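Local coordinates for L0028 (Mitochondria associated protein) (Escherichia coli, PDB 3GCG), which probably acts as a secreted bacterial effector that binds a host Rho-family GTPase and promotes its nucleotide exchange, as in relatives of the IpaB/EvcA family, at residues T49-I52 and S53-N57; D61-C64 and R65-S69; V70-K73 and E74-G77; I79-A82 and V83-L87; S153-K156 and A157-N161. All blocks are in the same frame, centred on the assembly; numbering follows the deposited sequence.

Contact 1: residues T49-I52 and S53-N57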
# COMPACT_ATOMS: atom_id res chain seq x y z
N THR B 49 -11.59 10.83 1.47
CA THR B 49 -11.28 10.92 0.05
C THR B 49 -10.49 9.69 -0.39
O THR B 49 -10.57 9.28 -1.54
CB THR B 49 -10.50 12.23 -0.31
OG1 THR B 49 -9.15 11.92 -0.66
CG2 THR B 49 -10.52 13.20 0.83
N THR B 50 -9.74 9.10 0.52
CA THR B 50 -8.95 7.91 0.21
C THR B 50 -9.82 6.66 0.06
O THR B 50 -9.69 5.93 -0.93
CB THR B 50 -7.87 7.65 1.28
OG1 THR B 50 -6.87 8.67 1.20
CG2 THR B 50 -7.21 6.29 1.06
N TYR B 51 -10.69 6.41 1.04
CA TYR B 51 -11.58 5.24 1.02
C TYR B 51 -12.53 5.28 -0.18
O TYR B 51 -12.77 4.27 -0.83
CB TYR B 51 -12.41 5.17 2.30
CG TYR B 51 -13.21 3.88 2.39
CD1 TYR B 51 -12.68 2.75 3.00
CD2 TYR B 51 -14.46 3.79 1.79
CE1 TYR B 51 -13.37 1.54 3.00
CE2 TYR B 51 -15.16 2.58 1.78
CZ TYR B 51 -14.61 1.47 2.38
OH TYR B 51 -15.30 0.27 2.35
N ILE B 52 -13.07 6.46 -0.45
CA ILE B 52 -13.98 6.65 -1.56
C ILE B 52 -13.25 6.47 -2.89
O ILE B 52 -13.78 5.86 -3.82
CB ILE B 52 -14.62 8.04 -1.52
CG1 ILE B 52 -15.50 8.16 -0.28
CG2 ILE B 52 -15.43 8.28 -2.78
CD1 ILE B 52 -16.02 9.58 -0.04
N SER B 53 -12.03 7.02 -2.98
CA SER B 53 -11.22 6.91 -4.20
C SER B 53 -10.84 5.47 -4.47
O SER B 53 -10.81 5.04 -5.62
CB SER B 53 -9.93 7.73 -4.08
OG SER B 53 -10.20 9.11 -4.03
N ARG B 54 -10.54 4.73 -3.42
CA ARG B 54 -10.18 3.34 -3.60
C ARG B 54 -11.43 2.57 -4.03
O ARG B 54 -11.35 1.68 -4.88
CB ARG B 54 -9.54 2.80 -2.32
CG ARG B 54 -10.35 1.86 -1.49
CD ARG B 54 -10.01 0.42 -1.79
NE ARG B 54 -10.58 -0.46 -0.78
CZ ARG B 54 -10.03 -0.69 0.41
NH1 ARG B 54 -8.88 -0.12 0.74
NH2 ARG B 54 -10.66 -1.47 1.29
N THR B 55 -12.58 2.92 -3.47
CA THR B 55 -13.84 2.27 -3.84
C THR B 55 -14.05 2.50 -5.34
O THR B 55 -14.46 1.60 -6.06
CB THR B 55 -15.05 2.87 -3.06
OG1 THR B 55 -14.90 2.60 -1.66
CG2 THR B 55 -16.35 2.24 -3.52
N VAL B 56 -13.75 3.72 -5.79
CA VAL B 56 -13.89 4.05 -7.20
C VAL B 56 -12.90 3.25 -8.04
O VAL B 56 -13.27 2.66 -9.05
CB VAL B 56 -13.66 5.55 -7.46
CG1 VAL B 56 -13.61 5.81 -8.95
CG2 VAL B 56 -14.78 6.37 -6.83
N ASN B 57 -11.63 3.24 -7.63
CA ASN B 57 -10.61 2.50 -8.37
C ASN B 57 -10.91 1.00 -8.41
O ASN B 57 -10.60 0.33 -9.38
CB ASN B 57 -9.23 2.72 -7.75
CG ASN B 57 -8.53 3.91 -8.36
OD1 ASN B 57 -8.48 4.05 -9.57
ND2 ASN B 57 -7.97 4.77 -7.51
O HOH W 1 -13.61 -1.81 2.77

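Contact 2: residues D61-C64 and R65-S69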
# COMPACT_ATOMS: atom_id res chain seq x y z
N ASP B 61 -11.33 -1.35 -11.60
CA ASP B 61 -10.58 -2.60 -11.74
C ASP B 61 -11.53 -3.74 -12.12
O ASP B 61 -11.23 -4.52 -13.03
CB ASP B 61 -9.87 -2.98 -10.43
CG ASP B 61 -8.63 -2.13 -10.15
OD1 ASP B 61 -7.93 -1.71 -11.10
OD2 ASP B 61 -8.34 -1.89 -8.96
N ASP B 62 -12.65 -3.83 -11.42
CA ASP B 62 -13.62 -4.88 -11.69
C ASP B 62 -14.19 -4.76 -13.09
O ASP B 62 -14.42 -5.77 -13.76
CB ASP B 62 -14.75 -4.85 -10.66
CG ASP B 62 -14.31 -5.35 -9.30
OD1 ASP B 62 -13.35 -6.15 -9.25
OD2 ASP B 62 -14.93 -4.97 -8.29
N TYR B 63 -14.40 -3.53 -13.53
CA TYR B 63 -14.93 -3.29 -14.86
C TYR B 63 -13.94 -3.74 -15.94
O TYR B 63 -14.31 -4.45 -16.87
CB TYR B 63 -15.24 -1.81 -15.07
CG TYR B 63 -15.72 -1.51 -16.46
CD1 TYR B 63 -17.04 -1.77 -16.84
CD2 TYR B 63 -14.84 -1.02 -17.43
CE1 TYR B 63 -17.47 -1.55 -18.14
CE2 TYR B 63 -15.26 -0.80 -18.74
CZ TYR B 63 -16.58 -1.07 -19.08
OH TYR B 63 -17.00 -0.86 -20.38
N CYS B 64 -12.69 -3.31 -15.81
CA CYS B 64 -11.67 -3.66 -16.79
C CYS B 64 -11.37 -5.16 -16.82
O CYS B 64 -11.12 -5.72 -17.88
CB CYS B 64 -10.37 -2.88 -16.54
SG CYS B 64 -10.46 -1.11 -16.93
N ARG B 65 -11.40 -5.79 -15.65
CA ARG B 65 -11.13 -7.22 -15.56
C ARG B 65 -12.11 -8.05 -16.39
O ARG B 65 -11.71 -8.75 -17.32
CB ARG B 65 -11.20 -7.66 -14.09
CG ARG B 65 -10.97 -9.14 -13.87
CD ARG B 65 -10.89 -9.48 -12.39
NE ARG B 65 -9.78 -8.79 -11.74
CZ ARG B 65 -9.92 -7.82 -10.83
NH1 ARG B 65 -11.13 -7.43 -10.45
NH2 ARG B 65 -8.84 -7.25 -10.30
N SER B 66 -13.39 -7.96 -16.05
CA SER B 66 -14.41 -8.72 -16.75
C SER B 66 -14.54 -8.38 -18.25
O SER B 66 -14.92 -9.24 -19.05
CB SER B 66 -15.76 -8.51 -16.07
OG SER B 66 -16.14 -7.15 -16.11
N ASN B 67 -14.22 -7.14 -18.62
CA ASN B 67 -14.33 -6.72 -20.02
C ASN B 67 -13.01 -6.76 -20.79
O ASN B 67 -13.00 -6.63 -22.01
CB ASN B 67 -14.90 -5.30 -20.08
CG ASN B 67 -16.24 -5.18 -19.40
OD1 ASN B 67 -17.21 -5.81 -19.81
ND2 ASN B 67 -16.30 -4.37 -18.35
N ASN B 68 -11.90 -6.93 -20.08
CA ASN B 68 -10.60 -6.96 -20.73
C ASN B 68 -10.31 -5.61 -21.36
O ASN B 68 -9.45 -5.49 -22.24
CB ASN B 68 -10.58 -8.04 -21.80
CG ASN B 68 -10.90 -9.41 -21.25
OD1 ASN B 68 -10.12 -9.97 -20.48
ND2 ASN B 68 -12.06 -9.96 -21.62
N SER B 69 -11.04 -4.59 -20.91
CA SER B 69 -10.87 -3.25 -21.44
C SER B 69 -9.64 -2.57 -20.85
O SER B 69 -9.09 -3.01 -19.84
CB SER B 69 -12.10 -2.39 -21.14
OG SER B 69 -13.23 -2.84 -21.87

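Contact 3: residues V70-K73 and E74-G77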
# COMPACT_ATOMS: atom_id res chain seq x y z
N VAL B 70 -9.22 -1.50 -21.50
CA VAL B 70 -8.09 -0.71 -21.04
C VAL B 70 -8.53 0.73 -21.15
O VAL B 70 -8.76 1.23 -22.26
CB VAL B 70 -6.84 -0.91 -21.93
CG1 VAL B 70 -5.78 0.13 -21.57
CG2 VAL B 70 -6.28 -2.31 -21.74
N ILE B 71 -8.68 1.39 -20.01
CA ILE B 71 -9.10 2.78 -19.99
C ILE B 71 -7.89 3.68 -19.80
O ILE B 71 -7.12 3.51 -18.86
CB ILE B 71 -10.11 3.03 -18.86
CG1 ILE B 71 -10.31 4.54 -18.66
CG2 ILE B 71 -9.62 2.38 -17.58
CD1 ILE B 71 -11.11 4.90 -17.44
N SER B 72 -7.73 4.65 -20.70
CA SER B 72 -6.62 5.58 -20.61
C SER B 72 -6.75 6.42 -19.35
O SER B 72 -7.86 6.67 -18.86
CB SER B 72 -6.58 6.50 -21.83
OG SER B 72 -7.71 7.35 -21.87
N LYS B 73 -5.61 6.86 -18.82
CA LYS B 73 -5.59 7.66 -17.61
C LYS B 73 -6.38 8.94 -17.81
O LYS B 73 -6.83 9.55 -16.84
CB LYS B 73 -4.14 7.97 -17.22
CG LYS B 73 -3.23 6.74 -17.19
CD LYS B 73 -3.34 5.92 -15.90
CE LYS B 73 -2.37 4.73 -15.95
NZ LYS B 73 -1.92 4.26 -14.60
N GLU B 74 -6.54 9.36 -19.06
CA GLU B 74 -7.31 10.57 -19.35
C GLU B 74 -8.75 10.24 -18.97
O GLU B 74 -9.36 10.90 -18.12
CB GLU B 74 -7.26 10.92 -20.84
CG GLU B 74 -7.85 12.30 -21.14
CD GLU B 74 -7.93 12.61 -22.63
OE1 GLU B 74 -6.94 12.31 -23.35
OE2 GLU B 74 -8.96 13.15 -23.08
N THR B 75 -9.27 9.20 -19.60
CA THR B 75 -10.63 8.74 -19.36
C THR B 75 -10.82 8.45 -17.88
O THR B 75 -11.87 8.74 -17.31
CB THR B 75 -10.93 7.48 -20.18
OG1 THR B 75 -10.62 7.74 -21.56
CG2 THR B 75 -12.40 7.10 -20.07
N LYS B 76 -9.81 7.88 -17.24
CA LYS B 76 -9.90 7.59 -15.82
C LYS B 76 -10.16 8.90 -15.06
O LYS B 76 -10.98 8.94 -14.15
CB LYS B 76 -8.60 6.95 -15.33
CG LYS B 76 -8.60 6.52 -13.88
CD LYS B 76 -7.23 5.94 -13.53
CE LYS B 76 -7.11 5.56 -12.05
NZ LYS B 76 -5.80 4.89 -11.79
N GLY B 77 -9.47 9.96 -15.47
CA GLY B 77 -9.66 11.25 -14.83
C GLY B 77 -11.07 11.79 -15.02
O GLY B 77 -11.67 12.33 -14.10
O HOH W 2 -9.57 5.21 -22.61

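Contact 4: residues I79-A82 and V83-L87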
# COMPACT_ATOMS: atom_id res chain seq x y z
N ILE B 79 -13.68 10.08 -15.38
CA ILE B 79 -14.54 9.27 -14.52
C ILE B 79 -14.43 9.74 -13.07
O ILE B 79 -15.44 9.87 -12.38
CB ILE B 79 -14.18 7.77 -14.64
CG1 ILE B 79 -14.61 7.25 -16.03
CG2 ILE B 79 -14.90 6.97 -13.57
CD1 ILE B 79 -14.16 5.84 -16.34
N PHE B 80 -13.21 10.03 -12.63
CA PHE B 80 -13.01 10.49 -11.27
C PHE B 80 -13.66 11.85 -11.00
O PHE B 80 -14.23 12.07 -9.94
CB PHE B 80 -11.52 10.53 -10.92
CG PHE B 80 -11.06 9.33 -10.13
CD1 PHE B 80 -10.81 8.12 -10.74
CD2 PHE B 80 -10.95 9.42 -8.74
CE1 PHE B 80 -10.45 7.00 -9.99
CE2 PHE B 80 -10.60 8.31 -7.98
CZ PHE B 80 -10.35 7.10 -8.61
N ARG B 81 -13.57 12.76 -11.97
CA ARG B 81 -14.18 14.07 -11.80
C ARG B 81 -15.70 13.93 -11.80
O ARG B 81 -16.40 14.61 -11.03
CB ARG B 81 -13.76 15.02 -12.92
CG ARG B 81 -13.41 16.43 -12.44
CD ARG B 81 -14.38 16.92 -11.35
NE ARG B 81 -13.98 18.22 -10.80
CZ ARG B 81 -14.50 18.77 -9.70
NH1 ARG B 81 -15.44 18.13 -9.01
NH2 ARG B 81 -14.08 19.96 -9.29
N ALA B 82 -16.21 13.04 -12.64
CA ALA B 82 -17.65 12.80 -12.72
C ALA B 82 -18.14 12.29 -11.37
O ALA B 82 -19.15 12.77 -10.85
CB ALA B 82 -17.96 11.79 -13.82
N VAL B 83 -17.44 11.32 -10.80
CA VAL B 83 -17.83 10.79 -9.51
C VAL B 83 -17.63 11.87 -8.46
O VAL B 83 -18.37 11.95 -7.49
CB VAL B 83 -16.99 9.57 -9.11
CG1 VAL B 83 -17.26 9.21 -7.66
CG2 VAL B 83 -17.34 8.40 -10.01
N GLU B 84 -16.62 12.70 -8.69
CA GLU B 84 -16.28 13.79 -7.79
C GLU B 84 -17.43 14.80 -7.74
O GLU B 84 -17.85 15.21 -6.66
CB GLU B 84 -14.99 14.46 -8.28
CG GLU B 84 -14.31 15.39 -7.30
CD GLU B 84 -12.86 15.67 -7.67
OE1 GLU B 84 -12.61 16.11 -8.82
OE2 GLU B 84 -11.97 15.45 -6.83
N ASN B 85 -17.95 15.16 -8.91
CA ASN B 85 -19.06 16.11 -8.98
C ASN B 85 -20.32 15.53 -8.37
O ASN B 85 -21.01 16.19 -7.60
CB ASN B 85 -19.37 16.50 -10.43
CG ASN B 85 -18.21 17.17 -11.13
OD1 ASN B 85 -17.42 17.88 -10.50
ND2 ASN B 85 -18.10 16.96 -12.44
N ALA B 86 -20.63 14.28 -8.73
CA ALA B 86 -21.82 13.61 -8.23
C ALA B 86 -21.85 13.48 -6.71
O ALA B 86 -22.91 13.57 -6.10
CB ALA B 86 -21.94 12.23 -8.87
N LEU B 87 -20.68 13.26 -6.12
CA LEU B 87 -20.58 13.10 -4.67
C LEU B 87 -20.29 14.41 -3.95
O LEU B 87 -20.47 14.51 -2.74
CB LEU B 87 -19.46 12.12 -4.33
CG LEU B 87 -19.58 10.68 -4.82
CD1 LEU B 87 -18.33 9.89 -4.39
CD2 LEU B 87 -20.83 10.04 -4.25

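Contact 5: residues S153-K156 and A157-N161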
# COMPACT_ATOMS: atom_id res chain seq x y z
N SER B 153 -22.27 1.09 -1.77
CA SER B 153 -23.08 0.61 -2.90
C SER B 153 -23.44 1.78 -3.79
O SER B 153 -23.48 1.66 -5.02
CB SER B 153 -24.36 -0.05 -2.40
OG SER B 153 -25.17 0.89 -1.72
N GLU B 154 -23.69 2.92 -3.17
CA GLU B 154 -24.04 4.11 -3.91
C GLU B 154 -22.82 4.58 -4.73
O GLU B 154 -22.93 4.83 -5.93
CB GLU B 154 -24.51 5.20 -2.94
CG GLU B 154 -25.57 4.69 -1.97
CD GLU B 154 -26.21 5.80 -1.15
OE1 GLU B 154 -25.46 6.60 -0.55
OE2 GLU B 154 -27.45 5.86 -1.11
N ILE B 155 -21.67 4.68 -4.07
CA ILE B 155 -20.43 5.08 -4.73
C ILE B 155 -20.19 4.18 -5.95
O ILE B 155 -19.88 4.67 -7.04
CB ILE B 155 -19.23 4.96 -3.75
CG1 ILE B 155 -19.40 5.96 -2.61
CG2 ILE B 155 -17.93 5.21 -4.48
CD1 ILE B 155 -18.39 5.76 -1.50
N LYS B 156 -20.33 2.88 -5.75
CA LYS B 156 -20.14 1.90 -6.83
C LYS B 156 -21.08 2.15 -8.01
O LYS B 156 -20.66 2.14 -9.17
CB LYS B 156 -20.39 0.48 -6.33
CG LYS B 156 -19.28 -0.11 -5.48
CD LYS B 156 -19.51 -1.61 -5.26
CE LYS B 156 -18.36 -2.25 -4.50
NZ LYS B 156 -18.52 -3.73 -4.37
N ALA B 157 -22.36 2.34 -7.71
CA ALA B 157 -23.38 2.57 -8.74
C ALA B 157 -23.08 3.87 -9.51
O ALA B 157 -23.10 3.89 -10.73
CB ALA B 157 -24.76 2.64 -8.10
N ILE B 158 -22.81 4.94 -8.77
CA ILE B 158 -22.49 6.21 -9.38
C ILE B 158 -21.29 6.04 -10.31
O ILE B 158 -21.29 6.55 -11.43
CB ILE B 158 -22.16 7.26 -8.30
CG1 ILE B 158 -23.42 7.57 -7.49
CG2 ILE B 158 -21.58 8.51 -8.95
CD1 ILE B 158 -23.20 8.54 -6.35
N THR B 159 -20.28 5.32 -9.85
CA THR B 159 -19.08 5.08 -10.66
C THR B 159 -19.42 4.28 -11.92
O THR B 159 -18.99 4.64 -13.02
CB THR B 159 -18.01 4.30 -9.86
OG1 THR B 159 -17.64 5.05 -8.70
CG2 THR B 159 -16.77 4.05 -10.72
N GLN B 160 -20.19 3.21 -11.76
CA GLN B 160 -20.61 2.37 -12.88
C GLN B 160 -21.26 3.23 -13.96
O GLN B 160 -21.02 3.04 -15.16
CB GLN B 160 -21.61 1.31 -12.42
CG GLN B 160 -21.00 0.17 -11.61
CD GLN B 160 -22.03 -0.86 -11.18
OE1 GLN B 160 -22.99 -0.55 -10.47
NE2 GLN B 160 -21.83 -2.11 -11.61
N ASN B 161 -22.09 4.17 -13.53
CA ASN B 161 -22.79 5.06 -14.43
C ASN B 161 -21.80 6.02 -15.10
O ASN B 161 -22.05 6.49 -16.21
CB ASN B 161 -23.85 5.85 -13.66
CG ASN B 161 -25.03 6.25 -14.53
OD1 ASN B 161 -25.21 7.42 -14.86
ND2 ASN B 161 -25.83 5.26 -14.93

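Contact 1: residues T49-I52 and S53-N57
Ser53 and Thr55 both hold their hydroxyl anti to their own carbonyl carbon, beside the backbone N (chi1 -67° and -64°), and this setting folds each oxygen back onto the carbonyl one turn earlier in helix 41-67, at Thr49 and Tyr51. Ser53 OG donates to Thr49 O at 2.5 Å, nearly along the C=O axis, while Ser53 N reaches the same oxygen from above the carbonyl plane at 3.1 Å. The scheme is repeated on Tyr51 O, where Thr55 OG1 at 2.8 Å and Thr55 N at 3.0 Å come from opposite faces of the carbonyl plane. Two donors thus grip each oxygen, a familiar way for a helical hydroxyl to satisfy itself within a buried segment; Ser53 OG is also bonded to Asp92 N. Tyr51 sends its ring down the helix with CG anti to the backbone N (chi1 -173°), and CE2 passes Thr55 OG1 obliquely at 3.4 Å. At the ring's far end a water lies 2.7 Å from Tyr51 OH and takes a weak bond from Arg54 NH2, whose stronger partner is Glu136. Around this turn, Ile52 and Val56 pack on Leu87 and Phe80 of helix 73-87 and on Ile155 and Thr159 of helix 152-166, Tyr51 stacks with Phe143 of helix 124-146, and Thr49, Thr50, Arg54 and Asn57 meet the chain of another protein.

Contact 2: residues D61-C64 and R65-S69
Asn67 lays its amide nitrogen over the Tyr63 ring one turn earlier, ND2 standing 3.0 Å above the ring plane and shifted toward the rim. The side chains cross at about a right angle, with ring and amide planes 51° apart. ND2 also lies very close to Tyr63 O, too short for its exact length to be trusted, whereas the backbone bond from Asn67 N to Tyr63 O is an ordinary 3.2 Å. Ser66 places OG between its backbone N and carbonyl carbon (chi1 62°), from where OG donates to Asp62 O at 3.2 Å in the carbonyl plane. These turns close helix 41-67 with the bonding pattern of a Schellman motif: Asn68 takes positive phi, Ser69 N reaches back to Cys64 O at 3.2 Å, and Asn68 N to Arg65 O, both weakly. On the outer side, the Arg65 chain runs extended until it bends at chi3 (-61°), bringing the guanidinium alongside Asp62. Arg65 NH1 and Asp62 OD1 form a salt bridge at 2.8 Å, the oxygen at the guanidinium edge but the N-H poorly aimed, so attraction of charge probably dominates. Asp61 instead turns its carboxylate to the chain of another protein, bonding there to its backbone and to an aromatic side chain.

Contact 3: residues V70-K73 and E74-G77
Ile71 points its CB toward the first turn of helix 73-87 and meets Thr75 and Lys76 there. From CB the longer branch leaves anti to the backbone N (chi1 168°), which lays CG1 against Thr75: CG1 is 3.4 Å from Thr75 CB, tighter than a usual carbon contact, and 3.6 Å from Thr75 CG2. At the tip, CD1 slips under the next backbone unit, 3.3 Å from Lys76 N, and touches Lys76 CB at 3.9 Å. The other branch, CG2, turns back to Cys64. Cut back to an alanine here, the side chain would lose CG1 and CD1, which is likely to open a gap beside Thr75 and the Lys76 backbone. Ser72 is the N-cap residue of helix 73-87, and Ile71 just before it packs back on the first turn. Ser72 O accepts from Lys76 N at 2.8 Å in a fairly straight bond (157°) that opens the helical pattern. A water takes the Ser72 N-H at 2.7 Å and bonds to Thr75 OG1, tying cap to first turn. The corner joins two helices: Ile71 rests on Cys64 near the end of helix 41-67, Lys76 on Asn57 and Leu60 of the same helix, and Thr75 on Val167 beyond helix 152-166.

Contact 4: residues I79-A82 and V83-L87
Arg81 is set against Glu84 and Asn85 at two very different inclinations. The Glu84 carboxylate comes over one face of the guanidinium, with OE1 3.0 Å above the plane and shifted toward the rim, and the two flat groups are turned 73° apart. OE1 lies 3.2 Å from Arg81 NE, but no N-H points at it; the salt bridge therefore rests on charge alone. The Asn85 amide is inclined to the guanidinium by only 31°, although the side chains themselves cross at about a right angle. Asn85 OD1 sits close to Arg81 NH1, but the N-H is badly aimed and the pair makes no hydrogen bond; the very short approach itself is doubtful. What brings Arg81 over this pair is a bend at chi2 (-41°), which folds the chain forward along the helix; its CD passes 3.2 Å from Glu84 OE1. Helix 73-87 is amphipathic: Arg81 and Asn85 lie on its exposed side, while Ile79, Phe80, Val83 and Leu87 are buried. Beneath the charged groups the backbone is regular, with Asn85 N bonded to Arg81 O at 2.7 Å and Ala86 N to Ala82 O at 3.0 Å. The second carboxylate oxygen, Glu84 OE2, accepts from Leu91 N, fixing the carboxylate to the loop that follows. On the inward side, Val83 carries CG2 beside its backbone N, where it lies 3.4 Å from Ile79 O, and its side chain packs on Thr159 of helix 152-166. Phe80 turns to Asn57 and Ile79 to Leu60, both on helix 41-67, and Leu87 meets Phe150.

Contact 5: residues S153-K156 and A157-N161
Lys156 and Ala157, neighbours at the junction, bury much of their surface against the flanking turns of helix 152-166. The Lys156 side chain runs out extended from CB, while its carbonyl oxygen faces the following turn and accepts from Gln160 N at 2.8 Å. Gln160 keeps CG beside its own backbone N (chi1 -74°), a setting that lays CG over the same oxygen, 3.2 Å from Lys156 O. Ala157 looks the other way along the helix: its N donates to Ser153 O at 3.0 Å, and its methyl CB rests 3.5 Å from that oxygen. This is an amphipathic helix, with Lys156, Ala157 and Gln160 outward and Ile155 and Thr159 buried. Ile155 O is gripped twice by Thr159, whose OG1 donates at 2.8 Å from above the carbonyl plane and whose N donates at 2.9 Å from the opposite face. The hydroxyl gets there because chi1 of -60° sets it beside the backbone N, with the methyl CG2 anti to the backbone N. A valine in place of Thr159 would probably leave Ile155 O with the backbone N-H as its one donor from this residue and put a carbon where the hydroxyl now bonds. Next to this pair, Ile158 N meets Glu154 O in an almost linear bond (176°), and Ile158 CG1 rests against the same oxygen, 3.2 Å from Glu154 O. Ile158 then packs on Ala86 and Leu87 of helix 73-87, as Ile155 does on Thr55 and Thr159 on Thr59 of helix 41-67.

Contacts 1, 4 and 5 sit on three helices that share one core, their centres 10 to 11 Å apart. Thr159 of contact 5 is a common meeting point: its OG1 lies 3.7 Å from Val56 CG2 of contact 1 and 3.6 Å from Val83 CG2 of contact 4. Contact 2 ends helix 41-67 and contact 3 starts helix 73-87; Cys64 SG touches Ile71 CG2 at 3.6 Å across the corner, and Ile71 CD1 reaches Ile79 CD1 of contact 4 at 3.4 Å. Contacts 1 and 2 meet the chain of another protein, consistent with a binding face along helix 41-67, and contact 3 adds only Lys76, whereas contacts 4 and 5 do not touch it.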